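Local coordinates for GGDEF and EAL domain-containing protein (Vibrio cholerae O1 str. 2010EL-1786, PDB 6PWJ) that probably takes part in cyclic di-GMP signalling through paired GGDEF and EAL domains, the latter holding a magnesium ion in its barrel, at residues Arg203-Asn208 / Glu218-Phe223; Tyr251-Val256 / Leu269-Ala274; Phe331-Tyr336 / Lys352-Asp357. All coordinates share one frame; numbering follows the deposited sequence.

Interaction 1 of 3, residues Arg203-Asn208 / Glu218-Phe223. With MG (magnesium ion), chain C.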
# COMPACT_ATOMS: atom_id res chain seq x y z
N ARG A 203 -15.21 -12.17 4.46
CA ARG A 203 -15.81 -11.07 5.19
C ARG A 203 -16.12 -9.93 4.23
O ARG A 203 -15.37 -9.69 3.28
CB ARG A 203 -14.88 -10.57 6.31
CG ARG A 203 -15.51 -9.52 7.22
CD ARG A 203 -14.54 -8.98 8.26
NE ARG A 203 -13.79 -7.82 7.78
CZ ARG A 203 -12.46 -7.74 7.78
NH1 ARG A 203 -11.73 -8.75 8.24
NH2 ARG A 203 -11.86 -6.65 7.31
N TYR A 204 -17.23 -9.24 4.46
CA TYR A 204 -17.68 -8.15 3.60
C TYR A 204 -17.77 -6.87 4.43
O TYR A 204 -18.71 -6.69 5.21
CB TYR A 204 -19.02 -8.48 2.95
CG TYR A 204 -19.01 -9.80 2.20
CD1 TYR A 204 -18.54 -9.88 0.90
CD2 TYR A 204 -19.47 -10.96 2.81
CE1 TYR A 204 -18.53 -11.09 0.22
CE2 TYR A 204 -19.47 -12.17 2.14
CZ TYR A 204 -19.00 -12.23 0.84
OH TYR A 204 -18.99 -13.43 0.17
N GLN A 205 -16.78 -5.99 4.26
CA GLN A 205 -16.75 -4.72 4.97
C GLN A 205 -17.46 -3.66 4.13
O GLN A 205 -17.06 -3.38 3.00
CB GLN A 205 -15.31 -4.29 5.26
CG GLN A 205 -15.19 -3.18 6.30
CD GLN A 205 -13.75 -2.86 6.63
OE1 GLN A 205 -12.92 -2.67 5.74
NE2 GLN A 205 -13.44 -2.79 7.92
N ALA A 206 -18.52 -3.08 4.69
CA ALA A 206 -19.35 -2.14 3.95
C ALA A 206 -18.69 -0.77 3.87
O ALA A 206 -18.09 -0.30 4.84
CB ALA A 206 -20.73 -2.03 4.59
N ALA A 207 -18.80 -0.14 2.71
CA ALA A 207 -18.39 1.24 2.50
C ALA A 207 -19.66 2.05 2.28
O ALA A 207 -20.32 1.92 1.25
CB ALA A 207 -17.44 1.36 1.31
N ASN A 208 -20.00 2.89 3.26
CA ASN A 208 -21.27 3.61 3.27
C ASN A 208 -21.04 5.11 3.17
O ASN A 208 -19.97 5.63 3.50
CB ASN A 208 -22.08 3.30 4.54
CG ASN A 208 -22.34 1.82 4.72
OD1 ASN A 208 -22.28 1.05 3.76
ND2 ASN A 208 -22.64 1.42 5.95
N GLU A 218 -16.26 -4.36 0.46
CA GLU A 218 -14.98 -4.93 0.06
C GLU A 218 -14.84 -6.34 0.62
O GLU A 218 -15.13 -6.58 1.80
CB GLU A 218 -13.83 -4.05 0.54
CG GLU A 218 -12.47 -4.47 0.01
CD GLU A 218 -11.41 -3.41 0.24
OE1 GLU A 218 -11.74 -2.35 0.80
OE2 GLU A 218 -10.24 -3.65 -0.13
N VAL A 219 -14.40 -7.26 -0.22
CA VAL A 219 -14.28 -8.66 0.17
C VAL A 219 -12.93 -8.88 0.84
O VAL A 219 -11.89 -8.40 0.36
CB VAL A 219 -14.44 -9.59 -1.05
CG1 VAL A 219 -14.29 -11.04 -0.63
CG2 VAL A 219 -15.78 -9.34 -1.72
N PHE A 220 -12.94 -9.60 1.96
CA PHE A 220 -11.72 -9.97 2.67
C PHE A 220 -11.73 -11.47 2.90
O PHE A 220 -12.72 -12.01 3.40
CB PHE A 220 -11.60 -9.22 4.00
CG PHE A 220 -11.41 -7.73 3.84
CD1 PHE A 220 -10.15 -7.19 3.67
CD2 PHE A 220 -12.50 -6.88 3.85
CE1 PHE A 220 -9.98 -5.83 3.51
CE2 PHE A 220 -12.34 -5.52 3.70
CZ PHE A 220 -11.07 -4.99 3.53
N SER A 221 -10.64 -12.13 2.54
CA SER A 221 -10.57 -13.59 2.54
C SER A 221 -9.64 -14.09 3.64
O SER A 221 -8.69 -13.42 4.03
CB SER A 221 -10.09 -14.10 1.18
OG SER A 221 -8.97 -13.36 0.72
N ALA A 222 -9.94 -15.29 4.13
CA ALA A 222 -9.14 -15.95 5.14
C ALA A 222 -9.44 -17.44 5.10
O ALA A 222 -10.45 -17.87 4.52
CB ALA A 222 -9.40 -15.38 6.54
N PHE A 223 -8.56 -18.23 5.71
CA PHE A 223 -8.76 -19.67 5.78
C PHE A 223 -8.08 -20.20 7.04
O PHE A 223 -7.20 -19.55 7.62
CB PHE A 223 -8.23 -20.38 4.53
CG PHE A 223 -6.73 -20.47 4.46
CD1 PHE A 223 -5.98 -19.41 3.96
CD2 PHE A 223 -6.07 -21.61 4.89
CE1 PHE A 223 -4.61 -19.50 3.89
CE2 PHE A 223 -4.69 -21.69 4.83
CZ PHE A 223 -3.96 -20.64 4.33
MG MG C . -8.89 -2.78 -1.28
O HOH W 1 -8.72 -1.05 -0.19
O HOH W 2 -7.38 -2.91 0.08
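R203 N donates to F220 O at 2.7 Å, and F220 N returns the bond to R203 O at 2.8 Å, so this pair closes a complete two-bond ring between antiparallel strands. Two residues further along, Q205 and E218 repeat the exchange, with Q205 N giving to E218 O and E218 N to Q205 O. Between them Y204 and V219 form a non-hydrogen-bonded pair whose side chains run alongside each other, V219 CG2 resting 3.8 Å from Y204 CE1. The other face carries R203, Q205, E218 and F220. The R203 chain leaves the strand extended and bends at chi3 (88°), which brings its guanidinium back over the F220 ring. The two planes are 19° apart, R203 NH2 sits 3.5 Å from F220 CD2, toward the rim, and the result is an off-centre cation-pi stack. Q205 reaches the far end of the same ring with its amide plane almost perpendicular to it; Q205 CB and OE1 each lie 3.6 Å from F220 CE2. That OE1 also accepts from Q410 NE2, the same nitrogen that bonds to E218 OE1, while Q205 NE2 is held by D415. Q410 is thus a second-shell residue that steadies the E218 carboxylate, whose OE2 binds the magnesium at 2.0 Å. E218, V219 and F220 occupy the position of the EAL signature, here reading EVF, and E218 is the metal ligand it supplies. The hairpin of strands 200-209 and 214-225 lies between strand 408-410, which pairs with the first of them, and strand 269-272, which runs parallel to the second; helix 245-261 packs against V219 and S221.

Interaction 2 of 3, residues Tyr251-Val256 / Leu269-Ala274. With MG (magnesium ion), chain C.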
# COMPACT_ATOMS: atom_id res chain seq x y z
N TYR A 251 -10.22 -17.68 -7.87
CA TYR A 251 -11.02 -18.41 -6.89
C TYR A 251 -11.93 -17.48 -6.11
O TYR A 251 -13.06 -17.84 -5.78
CB TYR A 251 -10.10 -19.19 -5.95
CG TYR A 251 -10.79 -19.76 -4.74
CD1 TYR A 251 -11.51 -20.95 -4.82
CD2 TYR A 251 -10.73 -19.12 -3.51
CE1 TYR A 251 -12.15 -21.47 -3.72
CE2 TYR A 251 -11.36 -19.64 -2.40
CZ TYR A 251 -12.07 -20.82 -2.51
OH TYR A 251 -12.70 -21.34 -1.40
N VAL A 252 -11.45 -16.27 -5.80
CA VAL A 252 -12.27 -15.32 -5.07
C VAL A 252 -13.43 -14.84 -5.93
O VAL A 252 -14.58 -14.78 -5.48
CB VAL A 252 -11.41 -14.14 -4.57
CG1 VAL A 252 -12.30 -13.01 -4.08
CG2 VAL A 252 -10.48 -14.60 -3.47
N ILE A 253 -13.15 -14.49 -7.19
CA ILE A 253 -14.19 -14.02 -8.09
C ILE A 253 -15.25 -15.10 -8.29
O ILE A 253 -16.45 -14.82 -8.27
CB ILE A 253 -13.58 -13.56 -9.42
CG1 ILE A 253 -12.63 -12.38 -9.20
CG2 ILE A 253 -14.68 -13.19 -10.41
CD1 ILE A 253 -11.92 -11.92 -10.45
N GLU A 254 -14.81 -16.34 -8.49
CA GLU A 254 -15.75 -17.45 -8.63
C GLU A 254 -16.67 -17.55 -7.41
O GLU A 254 -17.89 -17.64 -7.55
CB GLU A 254 -14.99 -18.76 -8.83
CG GLU A 254 -15.85 -20.01 -8.75
CD GLU A 254 -15.11 -21.17 -8.11
OE1 GLU A 254 -15.58 -21.69 -7.08
OE2 GLU A 254 -14.05 -21.56 -8.64
N ARG A 255 -16.08 -17.54 -6.22
CA ARG A 255 -16.87 -17.67 -5.00
C ARG A 255 -17.83 -16.49 -4.84
O ARG A 255 -19.02 -16.67 -4.55
CB ARG A 255 -15.95 -17.79 -3.79
CG ARG A 255 -15.27 -19.13 -3.65
CD ARG A 255 -16.27 -20.21 -3.26
NE ARG A 255 -17.16 -19.76 -2.19
CZ ARG A 255 -16.85 -19.80 -0.90
NH1 ARG A 255 -15.68 -20.27 -0.50
NH2 ARG A 255 -17.72 -19.36 0.00
N VAL A 256 -17.32 -15.27 -5.03
CA VAL A 256 -18.16 -14.09 -4.87
C VAL A 256 -19.33 -14.11 -5.84
O VAL A 256 -20.40 -13.58 -5.54
CB VAL A 256 -17.31 -12.81 -5.03
CG1 VAL A 256 -18.21 -11.58 -5.04
CG2 VAL A 256 -16.29 -12.71 -3.92
N LEU A 269 -20.23 -5.82 -4.64
CA LEU A 269 -19.11 -6.37 -3.89
C LEU A 269 -17.80 -5.95 -4.54
O LEU A 269 -17.61 -6.14 -5.75
CB LEU A 269 -19.20 -7.89 -3.81
CG LEU A 269 -20.45 -8.43 -3.12
CD1 LEU A 269 -20.41 -9.95 -3.03
CD2 LEU A 269 -20.61 -7.81 -1.74
N ALA A 270 -16.89 -5.39 -3.74
CA ALA A 270 -15.60 -4.93 -4.23
C ALA A 270 -14.57 -6.04 -4.03
O ALA A 270 -14.38 -6.53 -2.91
CB ALA A 270 -15.17 -3.66 -3.51
N ILE A 271 -13.90 -6.43 -5.12
CA ILE A 271 -12.89 -7.47 -5.10
C ILE A 271 -11.54 -6.84 -5.42
O ILE A 271 -11.40 -6.16 -6.45
CB ILE A 271 -13.22 -8.60 -6.09
CG1 ILE A 271 -14.61 -9.15 -5.83
CG2 ILE A 271 -12.17 -9.70 -6.01
CD1 ILE A 271 -15.07 -10.16 -6.86
N ASN A 272 -10.56 -7.05 -4.55
CA ASN A 272 -9.21 -6.55 -4.79
C ASN A 272 -8.52 -7.45 -5.80
O ASN A 272 -8.41 -8.66 -5.60
CB ASN A 272 -8.42 -6.49 -3.49
CG ASN A 272 -8.97 -5.47 -2.51
OD1 ASN A 272 -8.81 -4.26 -2.71
ND2 ASN A 272 -9.60 -5.95 -1.45
N ILE A 273 -8.05 -6.85 -6.90
CA ILE A 273 -7.37 -7.58 -7.96
C ILE A 273 -5.88 -7.30 -7.86
O ILE A 273 -5.46 -6.13 -7.83
CB ILE A 273 -7.91 -7.19 -9.35
CG1 ILE A 273 -9.41 -7.47 -9.43
CG2 ILE A 273 -7.16 -7.93 -10.44
CD1 ILE A 273 -9.77 -8.94 -9.25
N ALA A 274 -5.08 -8.36 -7.79
CA ALA A 274 -3.65 -8.21 -7.59
C ALA A 274 -2.98 -7.60 -8.81
O ALA A 274 -3.41 -7.80 -9.95
CB ALA A 274 -3.01 -9.56 -7.27
MG MG C . -8.89 -2.78 -1.28
O HOH W 1 -8.72 -1.05 -0.19
O HOH W 2 -7.38 -2.91 0.08
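I271 lies at the centre of this apolar contact, its side chain directed from strand 269-272 into the helix segment 251-256, where three residues meet it. I271 CD1 faces V256 tip to tip, 3.9 Å from V256 CG1. The other branch, I271 CG2, slides past V252 in the opposite direction, with V252 CG1 at 3.8 Å. I253 crosses I271 at about a right angle and brings CG1 to 4.0 Å from I271 CD1. The isoleucine can serve all three because its CG1 is anti to the carbonyl carbon (chi1 -55°) and the chain then runs straight on to CD1 (chi2 174°), so the two branches spread along the helix surface. On one flank V256 CG1 also touches L269 CD1 at 3.4 Å; on the other, I253 CD1 meets I273 CD1 at 3.9 Å, the latter pair again crossing nearly at right angles. Every residue in these contacts is buried, and the match is of hydrocarbon surfaces alone. Further out, F283 of helix 281-292 covers both I253 and I273, F202 backs V252, and L260 extends the cover of L269. Just past the strand, at the N-cap of helix 275-278, A274 N bonds to D249 OD2 of helix 245-261. Helix and strand run almost antiparallel, at 168°, with axes 9.6 Å apart. While I271 faces the helix, N272 turns to another side, and its OD1 binds the magnesium at 2.1 Å. Such layering, with an outer helix packed on a strand whose C-terminal end delivers a metal ligand, is characteristic of the modified TIM barrel of EAL domains.

Interaction 3 of 3, residues Phe331-Tyr336 / Lys352-Asp357. With MG (magnesium ion), chain C.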
# COMPACT_ATOMS: atom_id res chain seq x y z
N PHE A 331 -15.19 -0.75 -12.02
CA PHE A 331 -13.93 -0.85 -11.31
C PHE A 331 -13.65 0.45 -10.57
O PHE A 331 -14.24 1.49 -10.86
CB PHE A 331 -12.77 -1.18 -12.26
CG PHE A 331 -12.53 -0.12 -13.31
CD1 PHE A 331 -13.22 -0.15 -14.50
CD2 PHE A 331 -11.61 0.89 -13.09
CE1 PHE A 331 -13.00 0.82 -15.47
CE2 PHE A 331 -11.38 1.86 -14.05
CZ PHE A 331 -12.08 1.83 -15.24
N GLY A 332 -12.74 0.37 -9.60
CA GLY A 332 -12.31 1.53 -8.85
C GLY A 332 -10.83 1.47 -8.57
O GLY A 332 -10.18 0.43 -8.75
N VAL A 333 -10.29 2.60 -8.12
CA VAL A 333 -8.86 2.74 -7.84
C VAL A 333 -8.64 2.52 -6.35
O VAL A 333 -9.23 3.21 -5.52
CB VAL A 333 -8.33 4.11 -8.28
CG1 VAL A 333 -6.83 4.20 -8.03
CG2 VAL A 333 -8.65 4.36 -9.75
N ASP A 334 -7.78 1.55 -6.02
CA ASP A 334 -7.40 1.29 -4.64
C ASP A 334 -6.03 1.90 -4.38
O ASP A 334 -5.13 1.83 -5.24
CB ASP A 334 -7.37 -0.21 -4.36
CG ASP A 334 -7.54 -0.53 -2.88
OD1 ASP A 334 -7.65 0.42 -2.08
OD2 ASP A 334 -7.58 -1.73 -2.53
N ASN A 335 -5.86 2.51 -3.21
CA ASN A 335 -4.62 3.19 -2.86
C ASN A 335 -4.41 4.42 -3.75
O ASN A 335 -3.29 4.71 -4.17
CB ASN A 335 -3.43 2.24 -2.93
CG ASN A 335 -3.60 1.02 -2.05
OD1 ASN A 335 -3.93 1.13 -0.87
ND2 ASN A 335 -3.39 -0.16 -2.63
N TYR A 336 -5.49 5.12 -4.04
CA TYR A 336 -5.44 6.28 -4.92
C TYR A 336 -4.47 7.33 -4.37
O TYR A 336 -4.53 7.69 -3.19
CB TYR A 336 -6.84 6.87 -5.08
CG TYR A 336 -6.91 8.23 -5.72
CD1 TYR A 336 -6.61 8.41 -7.06
CD2 TYR A 336 -7.32 9.34 -4.99
CE1 TYR A 336 -6.68 9.66 -7.65
CE2 TYR A 336 -7.40 10.59 -5.57
CZ TYR A 336 -7.08 10.74 -6.90
OH TYR A 336 -7.16 11.99 -7.49
N LYS A 352 -15.08 4.27 -11.46
CA LYS A 352 -16.31 4.50 -10.71
C LYS A 352 -16.03 5.12 -9.35
O LYS A 352 -16.83 5.92 -8.86
CB LYS A 352 -17.07 3.19 -10.54
CG LYS A 352 -18.47 3.36 -9.96
CD LYS A 352 -19.11 2.01 -9.67
CE LYS A 352 -20.61 2.15 -9.49
NZ LYS A 352 -21.27 2.60 -10.74
N TYR A 353 -14.91 4.77 -8.73
CA TYR A 353 -14.57 5.29 -7.41
C TYR A 353 -13.06 5.29 -7.25
O TYR A 353 -12.33 4.61 -7.97
CB TYR A 353 -15.22 4.47 -6.29
CG TYR A 353 -14.74 3.04 -6.20
CD1 TYR A 353 -13.57 2.72 -5.52
CD2 TYR A 353 -15.45 2.00 -6.79
CE1 TYR A 353 -13.12 1.42 -5.44
CE2 TYR A 353 -15.01 0.70 -6.71
CZ TYR A 353 -13.85 0.41 -6.03
OH TYR A 353 -13.41 -0.89 -5.95
N VAL A 354 -12.59 6.08 -6.28
CA VAL A 354 -11.19 6.09 -5.87
C VAL A 354 -11.14 5.83 -4.37
O VAL A 354 -11.78 6.55 -3.59
CB VAL A 354 -10.49 7.41 -6.22
CG1 VAL A 354 -10.34 7.56 -7.72
CG2 VAL A 354 -11.27 8.59 -5.64
N LYS A 355 -10.41 4.79 -3.98
CA LYS A 355 -10.18 4.50 -2.56
C LYS A 355 -8.87 5.16 -2.15
O LYS A 355 -7.79 4.65 -2.45
CB LYS A 355 -10.14 2.99 -2.31
CG LYS A 355 -11.38 2.43 -1.63
CD LYS A 355 -11.03 1.17 -0.85
CE LYS A 355 -12.24 0.58 -0.16
NZ LYS A 355 -13.19 -0.03 -1.13
N LEU A 356 -8.97 6.30 -1.48
CA LEU A 356 -7.76 7.03 -1.10
C LEU A 356 -6.87 6.17 -0.21
O LEU A 356 -7.34 5.49 0.71
CB LEU A 356 -8.12 8.33 -0.38
CG LEU A 356 -8.48 9.51 -1.29
CD1 LEU A 356 -9.94 9.43 -1.74
CD2 LEU A 356 -8.19 10.83 -0.61
N ASP A 357 -5.57 6.21 -0.49
CA ASP A 357 -4.60 5.45 0.28
C ASP A 357 -4.60 5.92 1.74
O ASP A 357 -4.99 7.04 2.06
CB ASP A 357 -3.21 5.60 -0.32
CG ASP A 357 -2.15 4.82 0.44
OD1 ASP A 357 -2.09 3.58 0.27
OD2 ASP A 357 -1.39 5.44 1.22
MG MG C . -8.89 -2.78 -1.28
O HOH W 1 -8.72 -1.05 -0.19
O HOH W 2 -7.38 -2.91 0.08
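Two neighbouring parallel strands of a beta-alpha-beta unit meet here, within the barrel of the EAL domain and beside its metal site. V333 is held through both its backbone N and its O: V333 N donates to Y353 O at 2.9 Å, and V333 O accepts from K355 N. The chain turns a corner at D334 and N335, after which Y336 N bonds to K355 O at 2.8 Å and D357 N to Y336 O at 3.2 Å. Y353 holds CG in the crowded position between its backbone N and carbonyl carbon (chi1 65°), which lays its ring over the backbone of G332. G332 CA is 3.4 Å from the centroid of the Y353 ring, a CH-pi contact almost along the ring normal that the bare glycine accommodates. The Y336 ring is met in two ways: V354 CB lies over one face, 3.7 Å from Y336 CG, and L356 CG stands at the edge, 3.9 Å from Y336 CD2. D334 OD2 binds the magnesium at 2.1 Å, and D334 OD1 reaches K355 CB at 3.6 Å. K355 sends its amine to a salt bridge with E304, itself a magnesium ligand. Y336 OH is satisfied by I376 O of helix 367-381, which also covers V354 and L356. Strand 330-336 has strand 301-306 as its other neighbour, strand 353-356 has 386-389, and helix 307-312 packs on F331, V333 and Y336.

Along the chain the three contacts follow in series, without nesting or crossing. Interaction 1 closes a hairpin across nine residues at the start of the barrel. Interaction 2 then closes a helix-to-strand connection across twelve, setting helix 245-261 against strand 269-272. Interaction 3 closes a strand-to-strand crossover across fifteen. Strands 214-225 and 269-272 are neighbours in one sheet, where V219 N meets A270 O at 2.8 Å, and the sheet continues through 301-306 to the strands of interaction 3. The magnesium joins all three, drawing E218, N272 and D334 together with E304 and two waters. K355 adds a long, weak ion pair to E218.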